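Local coordinates for protein putative ManD family dehydratase (Pantoea ananatis, PDB 3T6C) that dehydrates D-gluconate to 2-dehydro-3-deoxy-D-gluconate with low activity, using one magnesium ion per subunit, and belongs to the mandelate racemase/muconate lactonizing enzyme family, at residues Asp155-Glu158 and Val159-Ser162; Ala256-Met259 and Ala260-Glu264; Val301-Asn304 and Glu305-Leu309; Ile356-Cys359 and Ala360-Leu364; Ala430-Pro433 and Asp434-Trp438. One frame throughout, in Å; residues are numbered along the deposited sequence. Where two conformers were deposited one is given.

Contact 1: Asp155-Glu158 and Val159-Ser162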
# COMPACT_ATOMS: atom_id res chain seq x y z
N ASP A 155 0.62 9.95 45.33
CA ASP A 155 1.49 8.79 45.23
C ASP A 155 0.64 7.53 45.00
O ASP A 155 -0.61 7.62 44.98
CB ASP A 155 2.45 8.66 46.44
CG ASP A 155 1.74 8.44 47.74
OD1 ASP A 155 0.62 7.93 47.74
OD2 ASP A 155 2.33 8.74 48.80
N GLU A 156 1.28 6.37 44.83
CA GLU A 156 0.53 5.16 44.46
C GLU A 156 -0.46 4.75 45.55
O GLU A 156 -1.53 4.23 45.24
CB GLU A 156 1.51 4.02 44.17
CG GLU A 156 2.49 4.47 43.13
CD GLU A 156 3.61 3.52 42.92
OE1 GLU A 156 4.42 3.81 42.00
OE2 GLU A 156 3.67 2.48 43.66
N VAL A 157 -0.12 4.99 46.80
CA VAL A 157 -1.03 4.61 47.90
C VAL A 157 -2.26 5.52 47.94
O VAL A 157 -3.37 5.06 48.13
CB VAL A 157 -0.28 4.61 49.25
CG1 VAL A 157 -1.29 4.41 50.40
CG2 VAL A 157 0.73 3.46 49.26
N GLU A 158 -2.08 6.82 47.72
CA GLU A 158 -3.25 7.70 47.70
C GLU A 158 -4.14 7.33 46.54
O GLU A 158 -5.36 7.37 46.66
CB GLU A 158 -2.82 9.17 47.56
CG GLU A 158 -2.15 9.67 48.83
CD GLU A 158 -1.99 11.18 48.83
OE1 GLU A 158 -2.38 11.86 47.85
OE2 GLU A 158 -1.47 11.70 49.85
N VAL A 159 -3.55 7.02 45.38
CA VAL A 159 -4.38 6.63 44.22
C VAL A 159 -5.14 5.34 44.54
O VAL A 159 -6.36 5.20 44.28
CB VAL A 159 -3.53 6.47 42.93
CG1 VAL A 159 -4.42 6.03 41.73
CG2 VAL A 159 -2.88 7.78 42.59
N GLU A 160 -4.43 4.40 45.16
CA GLU A 160 -5.05 3.14 45.57
C GLU A 160 -6.22 3.39 46.51
O GLU A 160 -7.30 2.81 46.34
CB GLU A 160 -4.02 2.24 46.25
CG GLU A 160 -4.60 0.96 46.88
CD GLU A 160 -3.69 0.34 47.94
OE1 GLU A 160 -2.49 0.69 48.01
OE2 GLU A 160 -4.17 -0.57 48.68
N ASP A 161 -6.03 4.25 47.51
CA ASP A 161 -7.11 4.48 48.47
C ASP A 161 -8.31 5.11 47.79
O ASP A 161 -9.46 4.81 48.09
CB ASP A 161 -6.66 5.42 49.59
CG ASP A 161 -5.69 4.77 50.58
OD1 ASP A 161 -5.72 3.55 50.77
OD2 ASP A 161 -4.90 5.54 51.17
N SER A 162 -8.06 6.04 46.89
CA SER A 162 -9.14 6.70 46.17
C SER A 162 -9.92 5.70 45.29
O SER A 162 -11.16 5.69 45.24
CB SER A 162 -8.56 7.80 45.29
OG SER A 162 -9.65 8.40 44.54
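Val159 sits on the close-packed side of this first helical turn, its CG2 lying 3.3 Å from Asp155 O. That carbonyl also takes the amide of Val159, with N and O 3.0 Å apart. CG2 lies beside its own backbone N and anti to the carbonyl carbon (CG1 at chi1 179°), which turns it back toward the start of the helix. The same turn shows a classical N-cap: Asp155 OD1 receives Glu158 N at 2.9 Å, while OD2 of the cap makes a salt bridge with Lys200. The helix, residues 156-168, is the crossover of a beta-alpha-beta unit between strands 145-151 and 173-176 of the barrel. Glu160 belongs to the buried side too; its carboxylate is shared between His232 on helix 219-237 and Arg164. The solvent side is looser. Val157 and Asp161 run side by side in the same direction, with CG1 of Val157 3.9 Å from OD2 of Asp161, and both residues are exposed. Beneath them the backbone remains firm, for Asp161 N reaches Val157 O at 2.8 Å. Asp161 OD2 is 3.4 Å from Val157 O, a meeting of two acceptors that contributes no bond.

Contact 2: Ala256-Met259 and Ala260-Glu264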
# COMPACT_ATOMS: atom_id res chain seq x y z
N ALA A 256 4.93 7.32 23.89
CA ALA A 256 3.58 6.81 24.10
C ALA A 256 3.42 5.38 23.61
O ALA A 256 2.68 4.64 24.20
CB ALA A 256 2.57 7.68 23.36
N ILE A 257 4.10 5.02 22.52
CA ILE A 257 4.08 3.64 22.03
C ILE A 257 4.71 2.75 23.09
O ILE A 257 4.11 1.72 23.46
CB ILE A 257 4.82 3.51 20.69
CG1 ILE A 257 4.05 4.31 19.65
CG2 ILE A 257 4.97 2.03 20.29
CD1 ILE A 257 4.69 4.38 18.22
N HIS A 258 5.88 3.14 23.64
CA HIS A 258 6.47 2.33 24.68
C HIS A 258 5.52 2.20 25.91
O HIS A 258 5.32 1.10 26.44
CB HIS A 258 7.80 2.95 25.13
CG HIS A 258 8.41 2.25 26.30
ND1 HIS A 258 9.33 1.24 26.17
CD2 HIS A 258 8.16 2.37 27.63
CE1 HIS A 258 9.67 0.80 27.37
NE2 HIS A 258 8.96 1.44 28.27
N MET A 259 4.87 3.30 26.30
CA MET A 259 3.96 3.27 27.44
C MET A 259 2.80 2.31 27.12
O MET A 259 2.42 1.50 28.00
CB MET A 259 3.40 4.68 27.74
CG MET A 259 2.25 4.63 28.83
SD MET A 259 1.49 6.27 29.14
CE MET A 259 2.87 6.75 30.09
N ALA A 260 2.17 2.41 25.93
CA ALA A 260 1.08 1.48 25.60
C ALA A 260 1.55 0.00 25.76
O ALA A 260 0.85 -0.86 26.34
CB ALA A 260 0.59 1.76 24.16
N LYS A 261 2.74 -0.30 25.25
CA LYS A 261 3.25 -1.67 25.37
C LYS A 261 3.51 -2.06 26.82
O LYS A 261 3.24 -3.21 27.24
CB LYS A 261 4.54 -1.79 24.54
CG LYS A 261 4.23 -1.64 23.04
CD LYS A 261 5.49 -1.43 22.21
CE LYS A 261 6.35 -2.67 22.12
NZ LYS A 261 7.62 -2.43 21.32
N ALA A 262 4.12 -1.14 27.58
CA ALA A 262 4.45 -1.40 28.99
C ALA A 262 3.25 -1.59 29.86
O ALA A 262 3.35 -2.23 30.91
CB ALA A 262 5.31 -0.25 29.54
N LEU A 263 2.12 -1.07 29.41
CA LEU A 263 0.87 -1.24 30.18
C LEU A 263 0.11 -2.53 29.87
O LEU A 263 -0.85 -2.84 30.55
CB LEU A 263 -0.03 -0.02 29.90
CG LEU A 263 0.47 1.26 30.58
CD1 LEU A 263 -0.32 2.47 30.11
CD2 LEU A 263 0.33 1.15 32.12
N GLU A 264 0.50 -3.23 28.83
CA GLU A 264 -0.23 -4.44 28.41
C GLU A 264 -0.44 -5.46 29.56
O GLU A 264 -1.54 -5.96 29.67
CB GLU A 264 0.53 -5.10 27.23
CG GLU A 264 0.22 -4.37 25.95
CD GLU A 264 0.99 -4.85 24.74
OE1 GLU A 264 1.55 -5.98 24.76
OE2 GLU A 264 1.01 -4.10 23.74
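Met259 and Leu263 lie alongside each other one turn apart, CG of Met259 3.6 Å from CD1 of Leu263, near the C-terminal end of helix 253-262. This helix is the connection of a beta-alpha-beta unit between barrel strands 242-246 and 270-272. Leu263 also leans over the preceding turn, its CG 3.2 Å from Met259 O. The amide of Leu263 bonds to that same carbonyl, but in a bent fashion, with an N-H...O angle of 135°. On another side of the helix the aliphatic part of Lys261 follows Ile257: CD of Lys261 is 4.0 Å from CG2 of Ile257, and the two chains point the same way. A third pair is slighter, the methyl of Ala262 standing 4.2 Å from NE2 of His258.

Farther out, Met259 and Leu263 face Ile226 of helix 219-237 and Leu271 of strand 270-272, so their shared flank looks into the barrel wall. Strands 242-246 and 270-272 each carry a magnesium ligand, Asp246 and Glu272. Ile257 packs on Met285 and Leu286 of helix 283-289, while the ammonium group of Lys261 bonds to Gln289 of its own chain and to Ser291 of a neighbouring subunit. Lys261 gets there by bending at chi3 (70°), beyond the CG that rests 3.4 Å from Ile257 O.

Contact 3: Val301-Asn304 and Glu305-Leu309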
# COMPACT_ATOMS: atom_id res chain seq x y z
N VAL A 301 -12.08 18.44 16.22
CA VAL A 301 -13.01 19.38 15.57
C VAL A 301 -13.29 19.12 14.10
O VAL A 301 -13.99 19.95 13.44
CB VAL A 301 -12.53 20.83 15.83
CG1 VAL A 301 -12.60 21.19 17.31
CG2 VAL A 301 -11.08 21.01 15.34
N ASN A 302 -12.67 18.10 13.50
CA ASN A 302 -12.61 18.04 12.04
C ASN A 302 -12.67 16.57 11.61
O ASN A 302 -11.97 15.72 12.20
CB ASN A 302 -11.27 18.67 11.61
CG ASN A 302 -11.18 18.96 10.10
OD1 ASN A 302 -11.49 18.09 9.26
ND2 ASN A 302 -10.83 20.20 9.76
N VAL A 303 -13.43 16.28 10.55
CA VAL A 303 -13.54 14.92 10.04
C VAL A 303 -12.17 14.33 9.62
O VAL A 303 -11.92 13.10 9.72
CB VAL A 303 -14.55 14.87 8.85
CG1 VAL A 303 -14.08 15.79 7.70
CG2 VAL A 303 -14.76 13.41 8.34
N ASN A 304 -11.26 15.19 9.14
CA ASN A 304 -9.92 14.73 8.74
C ASN A 304 -9.03 14.31 9.93
O ASN A 304 -7.97 13.70 9.74
CB ASN A 304 -9.24 15.79 7.88
CG ASN A 304 -9.64 15.65 6.44
OD1 ASN A 304 -9.37 14.62 5.84
ND2 ASN A 304 -10.29 16.65 5.88
N GLU A 305 -9.49 14.58 11.16
CA GLU A 305 -8.89 13.99 12.36
C GLU A 305 -9.47 12.61 12.67
O GLU A 305 -8.73 11.64 12.78
CB GLU A 305 -9.10 14.90 13.58
CG GLU A 305 -8.37 16.24 13.40
CD GLU A 305 -8.76 17.32 14.42
OE1 GLU A 305 -9.96 17.33 14.82
OE2 GLU A 305 -7.89 18.16 14.78
N TRP A 306 -10.78 12.54 12.89
CA TRP A 306 -11.37 11.30 13.40
C TRP A 306 -11.60 10.19 12.35
O TRP A 306 -11.43 8.99 12.66
CB TRP A 306 -12.65 11.56 14.19
CG TRP A 306 -13.72 12.43 13.58
CD1 TRP A 306 -13.89 13.75 13.81
CD2 TRP A 306 -14.77 12.04 12.69
NE1 TRP A 306 -15.00 14.25 13.11
CE2 TRP A 306 -15.52 13.20 12.40
CE3 TRP A 306 -15.13 10.84 12.08
CZ2 TRP A 306 -16.64 13.19 11.54
CZ3 TRP A 306 -16.28 10.82 11.23
CH2 TRP A 306 -16.99 11.99 10.98
N LYS A 307 -11.91 10.57 11.11
CA LYS A 307 -12.32 9.55 10.14
C LYS A 307 -11.19 8.55 9.84
O LYS A 307 -11.42 7.33 9.89
CB LYS A 307 -12.89 10.21 8.87
CG LYS A 307 -13.51 9.13 7.92
CD LYS A 307 -14.06 9.89 6.68
CE LYS A 307 -14.55 8.94 5.61
NZ LYS A 307 -13.45 8.08 5.09
N PRO A 308 -9.96 9.01 9.54
CA PRO A 308 -8.91 8.05 9.22
C PRO A 308 -8.62 7.12 10.39
O PRO A 308 -8.26 5.93 10.19
CB PRO A 308 -7.68 8.94 8.89
CG PRO A 308 -8.30 10.27 8.52
CD PRO A 308 -9.50 10.41 9.37
N LEU A 309 -8.79 7.60 11.62
CA LEU A 309 -8.44 6.74 12.75
C LEU A 309 -9.47 5.63 12.85
O LEU A 309 -9.11 4.46 13.14
CB LEU A 309 -8.48 7.51 14.06
CG LEU A 309 -7.45 8.64 14.19
CD1 LEU A 309 -7.40 9.19 15.61
CD2 LEU A 309 -6.10 8.33 13.70
O HOH W 1 -6.23 11.78 11.40
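The indole of Trp306 lies across Val303, whose CA stands over one face, 3.7 Å from the centroid of the five-membered ring and 24° off its normal, a CH-pi contact. The setting is a capping box that opens helix 303-311, a crossover of the barrel. CG2 of Val303 continues the cover onto the benzene part, 3.7 Å from CZ2 of Trp306. Asn302 O approaches the ring obliquely, 3.2 Å from CD1 of Trp306. A chi1 of 50° sets Trp306 CG between its backbone N and carbonyl carbon, folding the ring back over the helix start. In the capping box, OD1 of the N-cap residue Asn302 accepts Asn304 N at 2.9 Å, and the side chain of Glu305 returns to the loop before the helix. Within the chain OE1 of Glu305 takes Val301 N at 2.8 Å and, weakly, Asn302 N. OE2 bonds to Asn302 ND2 of a neighbouring subunit, and the reciprocal bond also forms, so the cap lies in a subunit interface. Lys307 N bonds to Val303 O, but Pro308 brings no amide proton and the helix kinks there. The proline ring fits against the turn before, its CD 3.6 Å from Asn304 O.

Contact 4: Ile356-Cys359 and Ala360-Leu364; sequences IGVC and ANMHL
Val358 and Met362 make the apolar contact of this turn: the extended thioether chain of Met362 runs beside Val358 in the same direction, and its CE ends 4.0 Å from CG1 of Val358. CG of Met362, beside its own backbone N at chi1 -75°, passes 3.4 Å from Val358 O. The backbone bonds are regular i to i+4 helical ones, among them Asn361 N to Gly357 O at 2.9 Å and His363 N to Cys359 O at 2.8 Å. The polar side chains add contacts of their own. The side-chain carboxamide of Asn361 lies by Gly357 O, with CG 3.4 Å from it, and its ND2 donates to a water 3.1 Å away; that water in turn donates to Val358 O, giving this carbonyl a second donor besides Met362 N. Cys359 O lies oblique to the imidazole of His363, 3.1 Å from its CD2, while ND1 accepts the amide of Tyr134. Every residue that takes part is buried. Helix 355-367 lies against helix 328-340, where Ala360 meets Ile328 and Leu364 meets Ala331; on another side Asn361 faces the loop after strand 344-345, close to the substrate-binding His348, to whose carbonyl its ND2 makes a weak bond.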
# COMPACT_ATOMS: atom_id res chain seq x y z
N ILE A 356 -27.19 19.84 30.10
CA ILE A 356 -27.80 19.61 28.78
C ILE A 356 -26.92 18.69 27.92
O ILE A 356 -27.43 17.70 27.35
CB ILE A 356 -28.06 20.93 28.08
CG1 ILE A 356 -28.96 21.80 28.93
CG2 ILE A 356 -28.71 20.68 26.69
CD1 ILE A 356 -28.88 23.29 28.53
N GLY A 357 -25.61 18.99 27.88
CA GLY A 357 -24.62 18.18 27.16
C GLY A 357 -24.48 16.79 27.77
O GLY A 357 -24.37 15.80 27.05
N VAL A 358 -24.53 16.72 29.10
CA VAL A 358 -24.50 15.41 29.77
C VAL A 358 -25.68 14.57 29.34
O VAL A 358 -25.53 13.37 29.03
CB VAL A 358 -24.51 15.59 31.29
CG1 VAL A 358 -24.68 14.23 32.00
CG2 VAL A 358 -23.22 16.25 31.70
N CYS A 359 -26.87 15.17 29.30
CA CYS A 359 -28.06 14.44 28.83
C CYS A 359 -27.95 14.03 27.37
O CYS A 359 -28.27 12.90 27.02
CB CYS A 359 -29.34 15.27 29.04
SG CYS A 359 -29.81 15.42 30.78
N ALA A 360 -27.43 14.91 26.50
CA ALA A 360 -27.24 14.53 25.11
C ALA A 360 -26.29 13.34 24.98
O ALA A 360 -26.61 12.39 24.27
CB ALA A 360 -26.63 15.70 24.38
N ASN A 361 -25.16 13.38 25.71
CA ASN A 361 -24.24 12.22 25.69
C ASN A 361 -25.01 10.96 26.04
O ASN A 361 -24.85 9.90 25.40
CB ASN A 361 -23.13 12.33 26.72
CG ASN A 361 -22.10 13.37 26.40
OD1 ASN A 361 -21.94 13.80 25.26
ND2 ASN A 361 -21.30 13.71 27.43
N MET A 362 -25.83 11.04 27.09
CA MET A 362 -26.47 9.84 27.61
C MET A 362 -27.61 9.34 26.70
O MET A 362 -27.87 8.13 26.68
CB MET A 362 -26.96 10.09 29.05
CG MET A 362 -25.75 10.08 29.98
SD MET A 362 -26.25 10.29 31.66
CE MET A 362 -24.62 10.29 32.46
N HIS A 363 -28.30 10.26 26.00
CA HIS A 363 -29.32 9.84 25.04
C HIS A 363 -28.69 9.11 23.86
O HIS A 363 -29.23 8.10 23.41
CB HIS A 363 -30.16 11.02 24.59
CG HIS A 363 -31.20 11.42 25.60
ND1 HIS A 363 -32.53 11.61 25.26
CD2 HIS A 363 -31.10 11.66 26.93
CE1 HIS A 363 -33.20 11.97 26.34
NE2 HIS A 363 -32.36 12.03 27.37
N LEU A 364 -27.55 9.60 23.38
CA LEU A 364 -26.75 8.84 22.41
C LEU A 364 -26.31 7.51 23.00
O LEU A 364 -26.46 6.46 22.35
CB LEU A 364 -25.52 9.64 21.97
CG LEU A 364 -25.84 10.79 21.00
CD1 LEU A 364 -24.79 11.90 21.20
CD2 LEU A 364 -25.83 10.27 19.57
O HOH W 2 -22.62 12.28 29.88

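Contact 5: Ala430-Pro433 and Asp434-Trp438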
# COMPACT_ATOMS: atom_id res chain seq x y z
N ALA A 430 1.81 24.81 29.65
CA ALA A 430 2.50 23.64 30.22
C ALA A 430 3.88 23.62 29.61
O ALA A 430 4.01 23.65 28.38
CB ALA A 430 1.73 22.35 29.85
N ARG A 431 4.92 23.64 30.45
CA ARG A 431 6.27 23.68 29.91
C ARG A 431 7.08 22.51 30.42
O ARG A 431 6.92 22.09 31.57
CB ARG A 431 6.94 25.02 30.27
CG ARG A 431 6.30 26.22 29.56
CD ARG A 431 7.05 27.49 29.91
NE ARG A 431 6.44 28.68 29.32
CZ ARG A 431 6.72 29.18 28.12
NH1 ARG A 431 7.54 28.55 27.26
NH2 ARG A 431 6.12 30.31 27.74
N THR A 432 7.92 21.95 29.55
CA THR A 432 8.87 20.89 29.96
C THR A 432 10.02 21.54 30.73
O THR A 432 10.11 22.75 30.84
CB THR A 432 9.37 20.07 28.74
OG1 THR A 432 10.15 20.94 27.91
CG2 THR A 432 8.18 19.52 27.94
N PRO A 433 10.90 20.73 31.33
CA PRO A 433 11.93 21.30 32.22
C PRO A 433 12.79 22.36 31.56
O PRO A 433 13.23 23.26 32.25
CB PRO A 433 12.74 20.06 32.61
CG PRO A 433 11.64 19.02 32.76
CD PRO A 433 10.83 19.26 31.48
N ASP A 434 13.05 22.24 30.26
CA ASP A 434 13.87 23.26 29.63
C ASP A 434 13.12 24.54 29.26
O ASP A 434 13.74 25.48 28.75
CB ASP A 434 14.64 22.71 28.42
CG ASP A 434 13.76 22.57 27.16
OD1 ASP A 434 12.52 22.49 27.29
OD2 ASP A 434 14.35 22.45 26.06
N GLY A 435 11.80 24.57 29.49
CA GLY A 435 11.00 25.73 29.18
C GLY A 435 10.17 25.61 27.92
O GLY A 435 9.46 26.53 27.55
N THR A 436 10.25 24.48 27.23
CA THR A 436 9.47 24.31 25.99
C THR A 436 7.96 24.22 26.24
O THR A 436 7.50 23.39 27.04
CB THR A 436 9.89 22.98 25.31
OG1 THR A 436 11.33 22.96 25.04
CG2 THR A 436 9.17 22.85 23.95
N VAL A 437 7.21 25.04 25.50
CA VAL A 437 5.75 24.91 25.46
C VAL A 437 5.35 23.53 24.97
O VAL A 437 5.86 23.07 23.94
CB VAL A 437 5.16 25.95 24.51
CG1 VAL A 437 3.64 25.72 24.29
CG2 VAL A 437 5.43 27.36 25.09
N TRP A 438 4.45 22.85 25.70
CA TRP A 438 3.97 21.55 25.21
C TRP A 438 2.48 21.62 24.99
O TRP A 438 1.79 22.34 25.69
CB TRP A 438 4.27 20.48 26.25
CG TRP A 438 4.32 19.07 25.68
CD1 TRP A 438 3.30 18.11 25.68
CD2 TRP A 438 5.45 18.46 25.08
NE1 TRP A 438 3.75 16.96 25.07
CE2 TRP A 438 5.07 17.13 24.71
CE3 TRP A 438 6.76 18.90 24.81
CZ2 TRP A 438 5.95 16.25 24.08
CZ3 TRP A 438 7.63 18.02 24.18
CH2 TRP A 438 7.22 16.71 23.83
O HOH W 3 1.29 24.76 26.87
O HOH W 4 13.06 19.60 28.88
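Thr432 brings its CG2 obliquely up to the indole of Trp438, 3.5 Å from CE3 of that ring, as the two side chains cross at a slant. Trp438 is held at its far end by NE1, which bonds to Glu249 O. At the edge of the Arg431 guanidinium, close to its plane, NH1 donates to Gly435 O at 2.8 Å, and it also forms a salt bridge with Asp93 of a neighbouring subunit. Asp434 organises the bend: its OD1 collects Thr436 N, from above the carboxylate plane, and Thr436 OG1, on the syn side at 2.6 Å, while OD2 pairs with Arg142 of another subunit. With chi1 at 78° the carboxylate folds back over the turn to meet both donors. Gly435, at phi 103°, adopts backbone angles that would jam a CB against the preceding carbonyl. Thr432 N to Thr436 O, 2.9 Å, and Trp438 N to Ala430 O, 2.8 Å, tie the arms together, and a water bridges Ala430 N and Trp438 O. This is a short beta hairpin closed by a type I turn from Thr432 to Gly435, with an Asx turn at Asp434.

In the fold
The five contacts follow one another along the chain without overlapping, and none touches another. Contacts 1 to 4 sit on helices 156-168, 253-262, 303-311 and 355-367 around the barrel domain characteristic of the family; in contacts 1 to 3 the helix joins successive parallel strands. Contact 5 comes last, in a hairpin whose strand 430-431 pairs with strand 215-216. Contacts 1 and 2 have centres 22 Å apart, as do contacts 3 and 4, whereas contacts 2 and 4, about 32 Å apart, lie on opposite sides of the chain's centre. Contacts 2 and 5 share one neighbouring subunit and contacts 3 and 5 another, so local turns also help build the eight-chain assembly.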